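Local coordinates for putative polyphosphate kinase 2 family protein (Arthrobacter aurescens, PDB 3RHF) that probably acts as a polyphosphate kinase of the PPK2 family, transferring phosphate between polyphosphate and nucleotides on a P-loop kinase fold, at residues 8-13 and 37-42; 64-69 and 270-275; 77-82 and 181-186; 146-151 and 222-227. All coordinates share one frame; numbering follows the deposited sequence.

In the fold
Contact 3 joins two neighbouring strands of the five-stranded parallel sheet, its centre about 3 Å from the centre of the chain. A phosphate ion sits about 5 Å from the side chain of A82 there, probably from the crystallisation liquor. Contact 4 packs helix 148-151 and its preceding turn on helix 221-235. It touches contact 3, where Q81 NE2 lies 3.7 Å from L147 CD1. Helix 43-69 connects contacts 1 and 2: residues 37-42 precede it, and residues 64-69 lie in its C-terminal part. Their centres are 31 Å apart. Contact 2 also meets the second subunit. Contacts 2 and 4 lie on opposite sides of the chain centre, their centres 41 Å apart.

Contact 1: residues 8-13 and 37-42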
loop_
_atom_site.group_PDB
_atom_site.type_symbol
_atom_site.label_atom_id
_atom_site.label_comp_id
_atom_site.label_asym_id
_atom_site.label_seq_id
_atom_site.Cartn_x
_atom_site.Cartn_y
_atom_site.Cartn_z
ATOM N N ALA A 8 -9.472 8.030 25.254
ATOM C CA ALA A 8 -8.623 6.827 25.419
ATOM C C ALA A 8 -9.239 5.537 24.793
ATOM O O ALA A 8 -10.484 5.472 24.509
ATOM C CB ALA A 8 -8.300 6.592 26.934
ATOM N N ALA A 9 -8.370 4.523 24.593
ATOM C CA ALA A 9 -8.732 3.316 23.865
ATOM C C ALA A 9 -9.609 2.415 24.713
ATOM O O ALA A 9 -9.156 1.887 25.708
ATOM C CB ALA A 9 -7.503 2.559 23.409
ATOM N N VAL A 10 -10.857 2.257 24.262
ATOM C CA VAL A 10 -11.784 1.274 24.737
ATOM C C VAL A 10 -11.690 0.099 23.763
ATOM O O VAL A 10 -11.925 0.236 22.564
ATOM C CB VAL A 10 -13.227 1.853 24.780
ATOM C CG1 VAL A 10 -14.196 0.800 25.288
ATOM C CG2 VAL A 10 -13.312 3.130 25.659
ATOM N N GLU A 11 -11.305 -1.050 24.297
ATOM C CA GLU A 11 -11.118 -2.270 23.544
ATOM C C GLU A 11 -12.421 -3.002 23.399
ATOM O O GLU A 11 -13.378 -2.725 24.101
ATOM C CB GLU A 11 -10.205 -3.214 24.313
ATOM C CG GLU A 11 -8.868 -2.680 24.737
ATOM C CD GLU A 11 -7.893 -2.490 23.580
ATOM O OE1 GLU A 11 -8.022 -3.175 22.518
ATOM O OE2 GLU A 11 -6.975 -1.634 23.752
ATOM N N PHE A 12 -12.447 -3.993 22.530
ATOM C CA PHE A 12 -13.621 -4.818 22.387
ATOM C C PHE A 12 -13.913 -5.545 23.705
ATOM O O PHE A 12 -12.998 -6.100 24.323
ATOM C CB PHE A 12 -13.427 -5.837 21.236
ATOM C CG PHE A 12 -13.783 -5.284 19.905
ATOM C CD1 PHE A 12 -15.029 -5.496 19.375
ATOM C CD2 PHE A 12 -12.882 -4.501 19.209
ATOM C CE1 PHE A 12 -15.384 -4.949 18.148
ATOM C CE2 PHE A 12 -13.217 -3.967 18.011
ATOM C CZ PHE A 12 -14.497 -4.183 17.471
ATOM N N ALA A 13 -15.182 -5.542 24.115
ATOM C CA ALA A 13 -15.615 -6.295 25.300
ATOM C C ALA A 13 -15.706 -7.745 24.923
ATOM O O ALA A 13 -15.297 -8.592 25.691
ATOM C CB ALA A 13 -16.957 -5.828 25.843
ATOM N N PRO A 37 -21.578 -4.711 17.413
ATOM C CA PRO A 37 -21.490 -5.889 18.249
ATOM C C PRO A 37 -20.138 -6.122 18.870
ATOM O O PRO A 37 -19.110 -6.034 18.205
ATOM C CB PRO A 37 -21.777 -7.028 17.284
ATOM C CG PRO A 37 -22.519 -6.429 16.173
ATOM C CD PRO A 37 -21.998 -5.048 16.038
ATOM N N GLY A 38 -20.170 -6.443 20.148
ATOM C CA GLY A 38 -18.986 -6.671 20.944
ATOM C C GLY A 38 -18.323 -5.402 21.437
ATOM O O GLY A 38 -17.375 -5.502 22.216
ATOM N N TYR A 39 -18.786 -4.224 20.996
ATOM C CA TYR A 39 -18.074 -2.990 21.301
ATOM C C TYR A 39 -18.972 -2.109 22.115
ATOM O O TYR A 39 -20.075 -1.778 21.676
ATOM C CB TYR A 39 -17.669 -2.216 20.039
ATOM C CG TYR A 39 -16.582 -1.162 20.311
ATOM C CD1 TYR A 39 -15.320 -1.537 20.712
ATOM C CD2 TYR A 39 -16.823 0.184 20.185
ATOM C CE1 TYR A 39 -14.344 -0.614 20.975
ATOM C CE2 TYR A 39 -15.848 1.113 20.436
ATOM C CZ TYR A 39 -14.619 0.714 20.852
ATOM O OH TYR A 39 -13.604 1.616 21.060
ATOM N N THR A 40 -18.483 -1.701 23.280
ATOM C CA THR A 40 -19.292 -0.960 24.207
ATOM C C THR A 40 -18.990 0.503 24.151
ATOM O O THR A 40 -19.570 1.228 24.900
ATOM C CB THR A 40 -19.059 -1.408 25.662
ATOM O OG1 THR A 40 -17.733 -1.045 26.032
ATOM C CG2 THR A 40 -19.281 -2.935 25.846
ATOM N N GLY A 41 -18.046 0.946 23.336
ATOM C CA GLY A 41 -17.729 2.378 23.269
ATOM C C GLY A 41 -18.470 3.014 22.113
ATOM O O GLY A 41 -19.188 2.337 21.384
ATOM N N VAL A 42 -18.261 4.302 21.894
ATOM C CA VAL A 42 -18.879 4.997 20.760
ATOM C C VAL A 42 -17.786 5.503 19.792
ATOM O O VAL A 42 -16.623 5.216 19.969
ATOM C CB VAL A 42 -19.830 6.111 21.264
ATOM C CG1 VAL A 42 -20.871 5.487 22.189
ATOM C CG2 VAL A 42 -19.102 7.198 22.057
HETATM O O HOH W 1 -16.249 -2.803 24.345
#
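Y39 reaches V10 with its hydroxyl and F12 with its ring edge. The contact lies at the surface of the chain, where two loops flanking helix 16-19 meet ahead of helix 43-69. The Y39 hydroxyl donates to V10 O at 2.6 Å, with the donor tilted 24° from the carbonyl plane. V10 O also lies at the edge of the tyrosine ring, near its plane. The two rings form an edge-to-face pair. Their centroids are 5.1 Å apart and their planes are turned by 55°. Y39 CG is anti to the backbone N, on the side of its carbonyl carbon. From there Y39 CD1 comes over the centre of the F12 face, 4.0 Å above the plane. The rim of F12 meets the other loop as well: P37 O lies in the ring plane beside CE1. Helix 250-266 packs on both rings, through I255. An alanine in place of Y39 would probably leave V10 O without its hydroxyl donor and open a gap beside the F12 face.

Towards A13 the backbones join directly. A13 N donates to G38 O at 2.9 Å, nearly along the C=O axis, although the N-H...O angle is only 134°. Beside this bond A13 CB touches the methyl CG2 of T40. E11 turns its acid group elsewhere, to a salt bridge with R56. A water bridges the two loops: it donates to E11 O at 2.9 Å and accepts from T40 N at 2.7 Å.

Contact 2: residues 64-69 and 270-275; sequences LFAEGK and LDWPKA
The CA atoms of L64 and L270 are 6.4 Å apart, and those of E67 and P273 come to 6.1 Å. Residues 64-69 are helical, at the C-terminal part of helix 43-69. Residues 270-275 form a loop without regular structure beside them, after helix 250-266. L270 CD1 packs on L64 CB at 3.8 Å and also touches the backbone of L64. The two leucines cross obliquely. Further on, the P273 ring rests on A66: CD touches A66 CB at 3.6 Å, and CG lies against A66 O. A66 CB also approaches the indole edge of W272 at CE3. Between these apolar patches E67 reaches out to the 270-275 loop, its chain bent at chi2 (-114°). D271 N donates to E67 OE2 at 3.1 Å, from above the carboxylate plane, with an N-H...O angle of 163°. W272 carries the contact into the dimer, where its ring meets that of W208 of the second subunit with the planes nearly parallel. The E67 carboxylate thus divides its oxygens: OE2 takes the D271 N-H and OE1 a weak bond from N72, with the leucine and proline contacts on either side.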
loop_
_atom_site.group_PDB
_atom_site.type_symbol
_atom_site.label_atom_id
_atom_site.label_comp_id
_atom_site.label_asym_id
_atom_site.label_seq_id
_atom_site.Cartn_x
_atom_site.Cartn_y
_atom_site.Cartn_z
ATOM N N LEU A 64 5.070 -11.419 11.198
ATOM C CA LEU A 64 4.709 -12.389 10.135
ATOM C C LEU A 64 5.756 -12.404 9.041
ATOM O O LEU A 64 6.275 -13.429 8.663
ATOM C CB LEU A 64 3.329 -12.059 9.506
ATOM C CG LEU A 64 2.723 -13.111 8.539
ATOM C CD1 LEU A 64 2.369 -14.349 9.280
ATOM C CD2 LEU A 64 1.469 -12.585 7.883
ATOM N N PHE A 65 6.060 -11.226 8.531
ATOM C CA PHE A 65 7.061 -11.059 7.478
ATOM C C PHE A 65 8.452 -11.573 7.862
ATOM O O PHE A 65 9.078 -12.275 7.124
ATOM C CB PHE A 65 7.154 -9.591 7.128
ATOM C CG PHE A 65 7.949 -9.320 5.901
ATOM C CD1 PHE A 65 7.383 -9.424 4.667
ATOM C CD2 PHE A 65 9.266 -9.019 5.989
ATOM C CE1 PHE A 65 8.139 -9.195 3.516
ATOM C CE2 PHE A 65 10.018 -8.789 4.846
ATOM C CZ PHE A 65 9.451 -8.865 3.614
ATOM N N ALA A 66 8.920 -11.203 9.042
ATOM C CA ALA A 66 10.265 -11.550 9.504
ATOM C C ALA A 66 10.332 -13.043 9.595
ATOM O O ALA A 66 11.315 -13.654 9.158
ATOM C CB ALA A 66 10.560 -10.924 10.846
ATOM N N GLU A 67 9.279 -13.633 10.150
ATOM C CA GLU A 67 9.211 -15.088 10.279
ATOM C C GLU A 67 9.235 -15.732 8.912
ATOM O O GLU A 67 9.939 -16.719 8.689
ATOM C CB GLU A 67 7.951 -15.525 11.019
ATOM C CG GLU A 67 7.912 -15.131 12.473
ATOM C CD GLU A 67 7.953 -16.317 13.432
ATOM O OE1 GLU A 67 8.810 -17.194 13.251
ATOM O OE2 GLU A 67 7.154 -16.353 14.392
ATOM N N GLY A 68 8.453 -15.196 7.994
ATOM C CA GLY A 68 8.466 -15.723 6.641
ATOM C C GLY A 68 9.855 -15.670 5.994
ATOM O O GLY A 68 10.258 -16.602 5.333
ATOM N N LYS A 69 10.591 -14.583 6.205
ATOM C CA LYS A 69 11.936 -14.431 5.640
ATOM C C LYS A 69 12.859 -15.499 6.229
ATOM O O LYS A 69 13.876 -15.783 5.675
ATOM C CB LYS A 69 12.483 -12.995 5.843
ATOM C CG LYS A 69 14.017 -12.806 5.570
ATOM C CD LYS A 69 14.562 -11.300 5.331
ATOM C CE LYS A 69 16.157 -11.218 5.471
ATOM N NZ LYS A 69 16.866 -9.844 5.332
ATOM N N LEU A 270 3.383 -15.613 16.671
ATOM C CA LEU A 270 4.498 -14.976 15.990
ATOM C C LEU A 270 5.428 -14.333 17.044
ATOM O O LEU A 270 4.982 -13.804 18.035
ATOM C CB LEU A 270 3.984 -13.907 14.980
ATOM C CG LEU A 270 2.935 -14.328 13.919
ATOM C CD1 LEU A 270 2.486 -13.183 12.984
ATOM C CD2 LEU A 270 3.471 -15.505 13.091
ATOM N N ASP A 271 6.724 -14.461 16.824
ATOM C CA ASP A 271 7.705 -13.685 17.519
ATOM C C ASP A 271 8.818 -13.405 16.553
ATOM O O ASP A 271 8.904 -14.009 15.507
ATOM C CB ASP A 271 8.291 -14.410 18.752
ATOM C CG ASP A 271 8.813 -13.397 19.847
ATOM O OD1 ASP A 271 8.840 -12.146 19.606
ATOM O OD2 ASP A 271 9.205 -13.852 20.947
ATOM N N TRP A 272 9.679 -12.501 16.945
ATOM C CA TRP A 272 10.820 -12.125 16.161
ATOM C C TRP A 272 11.797 -13.261 16.068
ATOM O O TRP A 272 12.100 -13.910 17.070
ATOM C CB TRP A 272 11.541 -10.950 16.826
ATOM C CG TRP A 272 10.660 -9.767 17.036
ATOM C CD1 TRP A 272 10.226 -9.277 18.217
ATOM C CD2 TRP A 272 10.121 -8.919 16.020
ATOM N NE1 TRP A 272 9.458 -8.169 18.005
ATOM C CE2 TRP A 272 9.390 -7.922 16.664
ATOM C CE3 TRP A 272 10.214 -8.898 14.631
ATOM C CZ2 TRP A 272 8.730 -6.929 15.977
ATOM C CZ3 TRP A 272 9.550 -7.920 13.941
ATOM C CH2 TRP A 272 8.814 -6.948 14.612
ATOM N N PRO A 273 12.331 -13.475 14.870
ATOM C CA PRO A 273 13.388 -14.484 14.690
ATOM C C PRO A 273 14.679 -14.159 15.430
ATOM O O PRO A 273 15.083 -12.996 15.506
ATOM C CB PRO A 273 13.642 -14.490 13.174
ATOM C CG PRO A 273 12.463 -13.816 12.588
ATOM C CD PRO A 273 11.953 -12.839 13.610
ATOM N N LYS A 274 15.274 -15.191 15.996
ATOM C CA LYS A 274 16.643 -15.142 16.519
ATOM C C LYS A 274 17.635 -14.894 15.385
ATOM O O LYS A 274 17.417 -15.287 14.272
ATOM C CB LYS A 274 17.022 -16.495 17.188
ATOM C CG LYS A 274 16.128 -17.010 18.352
ATOM C CD LYS A 274 15.699 -15.880 19.341
ATOM C CE LYS A 274 15.459 -16.440 20.776
ATOM N NZ LYS A 274 14.642 -15.493 21.620
ATOM N N ALA A 275 18.747 -14.267 15.695
ATOM C CA ALA A 275 19.830 -14.079 14.737
ATOM C C ALA A 275 20.302 -15.426 14.230
ATOM O O ALA A 275 20.472 -16.336 14.993
ATOM C CB ALA A 275 20.953 -13.348 15.402
#

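Contact 3: residues 77-82 and 181-186; sequences LLILQA and IVKVML
Two neighbouring parallel strands of the central sheet meet here, in the three-layer alpha/beta/alpha sandwich of the P-loop kinases. I79 pairs with K183 and L80 with V184 in the middle. The short segments run 16° apart, and their axes come within 4.7 Å. Five backbone hydrogen bonds link them. I79 gives its N-H to V182 O and takes that of V184 on its own O, at 2.8 Å. Q81 does the same between V184 O and L186 N. V182 N to L77 O completes the ladder. Strand 75-82 leads toward the P-loop, consistent with A82 O accepting from K88 NZ.

On one face, L78 CD1 meets V182 CG1 at 3.6 Å. L80 and V184 lie side by side, with L80 CD2 3.4 Å from V184 CG1. Helix 250-266 packs on L78, V182 and V184. On the other face, I79 CD1 touches I181 CG2 at 4.0 Å and lies against the aliphatic part of K183. The ammonium of K183 leads away to a salt bridge with E171, and Q81 OE1 bonds to S141. Both faces thus bury apolar groups, while the polar ends of K183 and Q81 find partners beyond the strand pair.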
loop_
_atom_site.group_PDB
_atom_site.type_symbol
_atom_site.label_atom_id
_atom_site.label_comp_id
_atom_site.label_asym_id
_atom_site.label_seq_id
_atom_site.Cartn_x
_atom_site.Cartn_y
_atom_site.Cartn_z
ATOM N N LEU A 77 -4.737 -14.078 4.748
ATOM C CA LEU A 77 -5.556 -13.656 3.605
ATOM C C LEU A 77 -6.879 -13.099 4.138
ATOM O O LEU A 77 -7.707 -13.841 4.710
ATOM C CB LEU A 77 -5.822 -14.829 2.635
ATOM C CG LEU A 77 -6.676 -14.533 1.363
ATOM C CD1 LEU A 77 -6.073 -13.400 0.497
ATOM C CD2 LEU A 77 -6.992 -15.741 0.477
ATOM N N LEU A 78 -7.034 -11.780 3.948
ATOM C CA LEU A 78 -8.230 -11.063 4.234
ATOM C C LEU A 78 -9.052 -10.973 2.970
ATOM O O LEU A 78 -8.569 -10.429 1.954
ATOM C CB LEU A 78 -7.878 -9.677 4.710
ATOM C CG LEU A 78 -9.010 -8.700 5.071
ATOM C CD1 LEU A 78 -9.815 -9.178 6.315
ATOM C CD2 LEU A 78 -8.436 -7.321 5.320
ATOM N N ILE A 79 -10.281 -11.513 3.032
ATOM C CA ILE A 79 -11.269 -11.405 1.972
ATOM C C ILE A 79 -12.392 -10.472 2.382
ATOM O O ILE A 79 -13.130 -10.760 3.340
ATOM C CB ILE A 79 -11.936 -12.805 1.573
ATOM C CG1 ILE A 79 -10.873 -13.805 1.095
ATOM C CG2 ILE A 79 -12.920 -12.607 0.474
ATOM C CD1 ILE A 79 -11.336 -15.211 0.843
ATOM N N LEU A 80 -12.555 -9.403 1.602
ATOM C CA LEU A 80 -13.699 -8.499 1.746
ATOM C C LEU A 80 -14.737 -8.609 0.638
ATOM O O LEU A 80 -14.400 -8.488 -0.526
ATOM C CB LEU A 80 -13.254 -7.086 1.799
ATOM C CG LEU A 80 -12.419 -6.843 3.028
ATOM C CD1 LEU A 80 -11.545 -5.611 2.736
ATOM C CD2 LEU A 80 -13.301 -6.657 4.249
ATOM N N GLN A 81 -15.993 -8.824 1.019
ATOM C CA GLN A 81 -17.132 -8.660 0.097
ATOM C C GLN A 81 -18.110 -7.682 0.688
ATOM O O GLN A 81 -18.296 -7.642 1.924
ATOM C CB GLN A 81 -17.851 -9.986 -0.097
ATOM C CG GLN A 81 -17.018 -11.083 -0.778
ATOM C CD GLN A 81 -16.949 -10.903 -2.247
ATOM O OE1 GLN A 81 -16.035 -11.380 -2.888
ATOM N NE2 GLN A 81 -17.901 -10.202 -2.794
ATOM N N ALA A 82 -18.738 -6.901 -0.190
ATOM C CA ALA A 82 -19.790 -5.977 0.191
ATOM C C ALA A 82 -20.427 -5.335 -1.031
ATOM O O ALA A 82 -19.810 -5.260 -2.061
ATOM C CB ALA A 82 -19.258 -4.902 1.104
ATOM N N ILE A 181 -7.314 -17.727 6.853
ATOM C CA ILE A 181 -8.242 -16.982 5.992
ATOM C C ILE A 181 -9.236 -16.249 6.820
ATOM O O ILE A 181 -10.021 -16.862 7.511
ATOM C CB ILE A 181 -9.015 -17.901 4.968
ATOM C CG1 ILE A 181 -8.030 -18.549 3.992
ATOM C CG2 ILE A 181 -10.161 -17.099 4.211
ATOM C CD1 ILE A 181 -8.626 -19.749 3.200
ATOM N N VAL A 182 -9.220 -14.928 6.718
ATOM C CA VAL A 182 -10.201 -14.074 7.397
ATOM C C VAL A 182 -11.235 -13.514 6.415
ATOM O O VAL A 182 -10.903 -12.599 5.636
ATOM C CB VAL A 182 -9.524 -12.901 8.063
ATOM C CG1 VAL A 182 -10.554 -11.928 8.519
ATOM C CG2 VAL A 182 -8.680 -13.379 9.248
ATOM N N LYS A 183 -12.473 -14.023 6.459
ATOM C CA LYS A 183 -13.502 -13.609 5.509
ATOM C C LYS A 183 -14.474 -12.604 6.157
ATOM O O LYS A 183 -15.017 -12.848 7.236
ATOM C CB LYS A 183 -14.280 -14.813 4.960
ATOM C CG LYS A 183 -13.403 -15.883 4.318
ATOM C CD LYS A 183 -14.187 -16.876 3.410
ATOM C CE LYS A 183 -15.174 -17.812 4.164
ATOM N NZ LYS A 183 -15.218 -19.241 3.670
ATOM N N VAL A 184 -14.663 -11.467 5.512
ATOM C CA VAL A 184 -15.474 -10.409 6.070
ATOM C C VAL A 184 -16.502 -9.959 5.051
ATOM O O VAL A 184 -16.195 -9.698 3.863
ATOM C CB VAL A 184 -14.606 -9.214 6.496
ATOM C CG1 VAL A 184 -15.433 -7.970 6.541
ATOM C CG2 VAL A 184 -13.958 -9.508 7.845
HETATM N N MSE A 185 -17.748 -9.879 5.498
HETATM C CA MSE A 185 -18.787 -9.227 4.678
HETATM C C MSE A 185 -19.245 -7.971 5.370
HETATM O O MSE A 185 -19.704 -7.998 6.507
HETATM C CB MSE A 185 -19.941 -10.150 4.410
HETATM C CG MSE A 185 -20.924 -9.572 3.354
HETATM SE SE MSE A 185 -22.675 -9.123 4.171
HETATM C CE MSE A 185 -23.686 -8.614 2.511
ATOM N N LEU A 186 -19.087 -6.857 4.688
ATOM C CA LEU A 186 -19.561 -5.583 5.217
ATOM C C LEU A 186 -21.025 -5.371 4.855
ATOM O O LEU A 186 -21.351 -5.224 3.691
ATOM C CB LEU A 186 -18.742 -4.407 4.647
ATOM C CG LEU A 186 -17.250 -4.467 4.823
ATOM C CD1 LEU A 186 -16.709 -3.270 4.114
ATOM C CD2 LEU A 186 -16.907 -4.499 6.303
#

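Contact 4: residues 146-151 and 222-227; sequences VLIHRV and DDYMDA
V151 sets its methyl CG2 over the face of the Y224 ring. The carbon is 3.8 Å from the ring centroid and 10° off the normal, a CH-pi contact. The two side chains cross at about a right angle. The other methyl of V151, CG1, touches D223 CB. I148 lies alongside Y224, pointing the same way, and its CG1 comes within 3.5 Å of the tyrosine OH. L147 CD2 packs on A227 CB at 3.6 Å.

The contact joins helix 148-151 and the turn before it to helix 221-235, within the P-loop kinase fold. Beside the apolar packing, R150 forms a salt bridge to D226. NH1 donates to OD2 at 2.9 Å, on the anti side and tilted out of the carboxylate plane, with an N-H...O angle of 137°. NH2 adds a weak bond to the same oxygen. The guanidinium and carboxylate planes are 58° apart. R150 CG is anti to the backbone N, and the chain runs extended to NE, with CD passing A227 CB at 4.0 Å. An alanine at R150 would probably leave the D226 carboxylate without this charged mate and uncover one side of A227.

Behind the first shell, Y220 packs on V151, and M83 and H152 on Y224. The Y224 hydroxyl has a weak bond to E217. L160 of helix 157-176 packs on R150, and Y228 lies against L147.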
loop_
_atom_site.group_PDB
_atom_site.type_symbol
_atom_site.label_atom_id
_atom_site.label_comp_id
_atom_site.label_asym_id
_atom_site.label_seq_id
_atom_site.Cartn_x
_atom_site.Cartn_y
_atom_site.Cartn_z
ATOM N N VAL A 146 -20.234 -16.684 -7.130
ATOM C CA VAL A 146 -21.523 -17.197 -6.662
ATOM C C VAL A 146 -22.504 -16.124 -6.159
ATOM O O VAL A 146 -23.470 -16.456 -5.462
ATOM C CB VAL A 146 -21.351 -18.240 -5.564
ATOM C CG1 VAL A 146 -20.571 -19.384 -6.109
ATOM C CG2 VAL A 146 -20.711 -17.638 -4.312
ATOM N N LEU A 147 -22.254 -14.861 -6.496
ATOM C CA LEU A 147 -23.138 -13.762 -6.077
ATOM C C LEU A 147 -23.750 -13.087 -7.309
ATOM O O LEU A 147 -24.894 -13.282 -7.604
ATOM C CB LEU A 147 -22.406 -12.722 -5.211
ATOM C CG LEU A 147 -21.904 -13.256 -3.876
ATOM C CD1 LEU A 147 -20.831 -12.366 -3.308
ATOM C CD2 LEU A 147 -23.055 -13.475 -2.889
ATOM N N ILE A 148 -22.965 -12.295 -8.021
ATOM C CA ILE A 148 -23.455 -11.586 -9.155
ATOM C C ILE A 148 -24.015 -12.644 -10.130
ATOM O O ILE A 148 -25.142 -12.535 -10.601
ATOM C CB ILE A 148 -22.354 -10.607 -9.727
ATOM C CG1 ILE A 148 -22.979 -9.589 -10.695
ATOM C CG2 ILE A 148 -21.264 -11.313 -10.445
ATOM C CD1 ILE A 148 -22.063 -8.340 -11.002
ATOM N N HIS A 149 -23.266 -13.714 -10.351
ATOM C CA HIS A 149 -23.674 -14.756 -11.294
ATOM C C HIS A 149 -24.994 -15.391 -10.876
ATOM O O HIS A 149 -25.813 -15.739 -11.706
ATOM C CB HIS A 149 -22.591 -15.833 -11.390
ATOM C CG HIS A 149 -21.365 -15.412 -12.149
ATOM N ND1 HIS A 149 -20.887 -16.114 -13.240
ATOM C CD2 HIS A 149 -20.513 -14.378 -11.966
ATOM C CE1 HIS A 149 -19.794 -15.529 -13.698
ATOM N NE2 HIS A 149 -19.551 -14.468 -12.948
ATOM N N ARG A 150 -25.214 -15.542 -9.582
ATOM C CA ARG A 150 -26.469 -16.100 -9.128
ATOM C C ARG A 150 -27.628 -15.161 -9.455
ATOM O O ARG A 150 -28.522 -15.512 -10.219
ATOM C CB ARG A 150 -26.398 -16.366 -7.643
ATOM C CG ARG A 150 -27.639 -17.003 -7.106
ATOM C CD ARG A 150 -27.366 -17.482 -5.719
ATOM N NE ARG A 150 -28.366 -18.402 -5.228
ATOM C CZ ARG A 150 -29.567 -18.045 -4.772
ATOM N NH1 ARG A 150 -29.970 -16.754 -4.743
ATOM N NH2 ARG A 150 -30.369 -18.990 -4.310
ATOM N N VAL A 151 -27.575 -13.963 -8.884
ATOM C CA VAL A 151 -28.560 -12.922 -9.097
ATOM C C VAL A 151 -29.026 -12.839 -10.542
ATOM O O VAL A 151 -30.224 -12.819 -10.801
ATOM C CB VAL A 151 -28.009 -11.558 -8.718
ATOM C CG1 VAL A 151 -29.049 -10.448 -8.997
ATOM C CG2 VAL A 151 -27.620 -11.543 -7.264
ATOM N N ASP A 222 -32.563 -7.512 -2.968
ATOM C CA ASP A 222 -32.933 -8.617 -2.090
ATOM C C ASP A 222 -32.388 -9.923 -2.646
ATOM O O ASP A 222 -32.143 -10.830 -1.870
ATOM C CB ASP A 222 -34.456 -8.696 -1.868
ATOM C CG ASP A 222 -35.009 -7.482 -1.085
ATOM O OD1 ASP A 222 -34.494 -7.153 0.031
ATOM O OD2 ASP A 222 -35.974 -6.868 -1.597
ATOM N N ASP A 223 -32.215 -10.010 -3.971
ATOM C CA ASP A 223 -31.613 -11.185 -4.620
ATOM C C ASP A 223 -30.138 -11.325 -4.124
ATOM O O ASP A 223 -29.702 -12.410 -3.675
ATOM C CB ASP A 223 -31.650 -11.069 -6.165
ATOM C CG ASP A 223 -33.099 -11.084 -6.775
ATOM O OD1 ASP A 223 -33.902 -11.975 -6.408
ATOM O OD2 ASP A 223 -33.420 -10.220 -7.655
ATOM N N TYR A 224 -29.402 -10.205 -4.146
ATOM C CA TYR A 224 -28.078 -10.153 -3.553
ATOM C C TYR A 224 -28.065 -10.557 -2.102
ATOM O O TYR A 224 -27.235 -11.332 -1.733
ATOM C CB TYR A 224 -27.463 -8.779 -3.695
ATOM C CG TYR A 224 -26.806 -8.498 -5.024
ATOM C CD1 TYR A 224 -25.542 -9.012 -5.342
ATOM C CD2 TYR A 224 -27.426 -7.686 -5.952
ATOM C CE1 TYR A 224 -24.934 -8.727 -6.591
ATOM C CE2 TYR A 224 -26.833 -7.399 -7.162
ATOM C CZ TYR A 224 -25.597 -7.907 -7.485
ATOM O OH TYR A 224 -25.066 -7.552 -8.705
HETATM N N MSE A 225 -28.942 -10.045 -1.257
HETATM C CA MSE A 225 -28.957 -10.536 0.123
HETATM C C MSE A 225 -29.167 -12.047 0.227
HETATM O O MSE A 225 -28.625 -12.698 1.127
HETATM C CB MSE A 225 -30.047 -9.873 0.959
HETATM C CG MSE A 225 -29.828 -8.377 1.317
HETATM SE SE MSE A 225 -28.018 -7.815 1.882
HETATM C CE MSE A 225 -27.199 -7.458 0.125
ATOM N N ASP A 226 -29.983 -12.598 -0.680
ATOM C CA ASP A 226 -30.248 -14.048 -0.710
ATOM C C ASP A 226 -28.957 -14.822 -1.134
ATOM O O ASP A 226 -28.592 -15.858 -0.547
ATOM C CB ASP A 226 -31.481 -14.367 -1.609
ATOM C CG ASP A 226 -31.929 -15.818 -1.499
ATOM O OD1 ASP A 226 -32.297 -16.239 -0.380
ATOM O OD2 ASP A 226 -31.894 -16.561 -2.523
ATOM N N ALA A 227 -28.295 -14.298 -2.159
ATOM C CA ALA A 227 -27.069 -14.879 -2.654
ATOM C C ALA A 227 -26.041 -14.974 -1.535
ATOM O O ALA A 227 -25.381 -16.001 -1.363
ATOM C CB ALA A 227 -26.527 -14.046 -3.792
#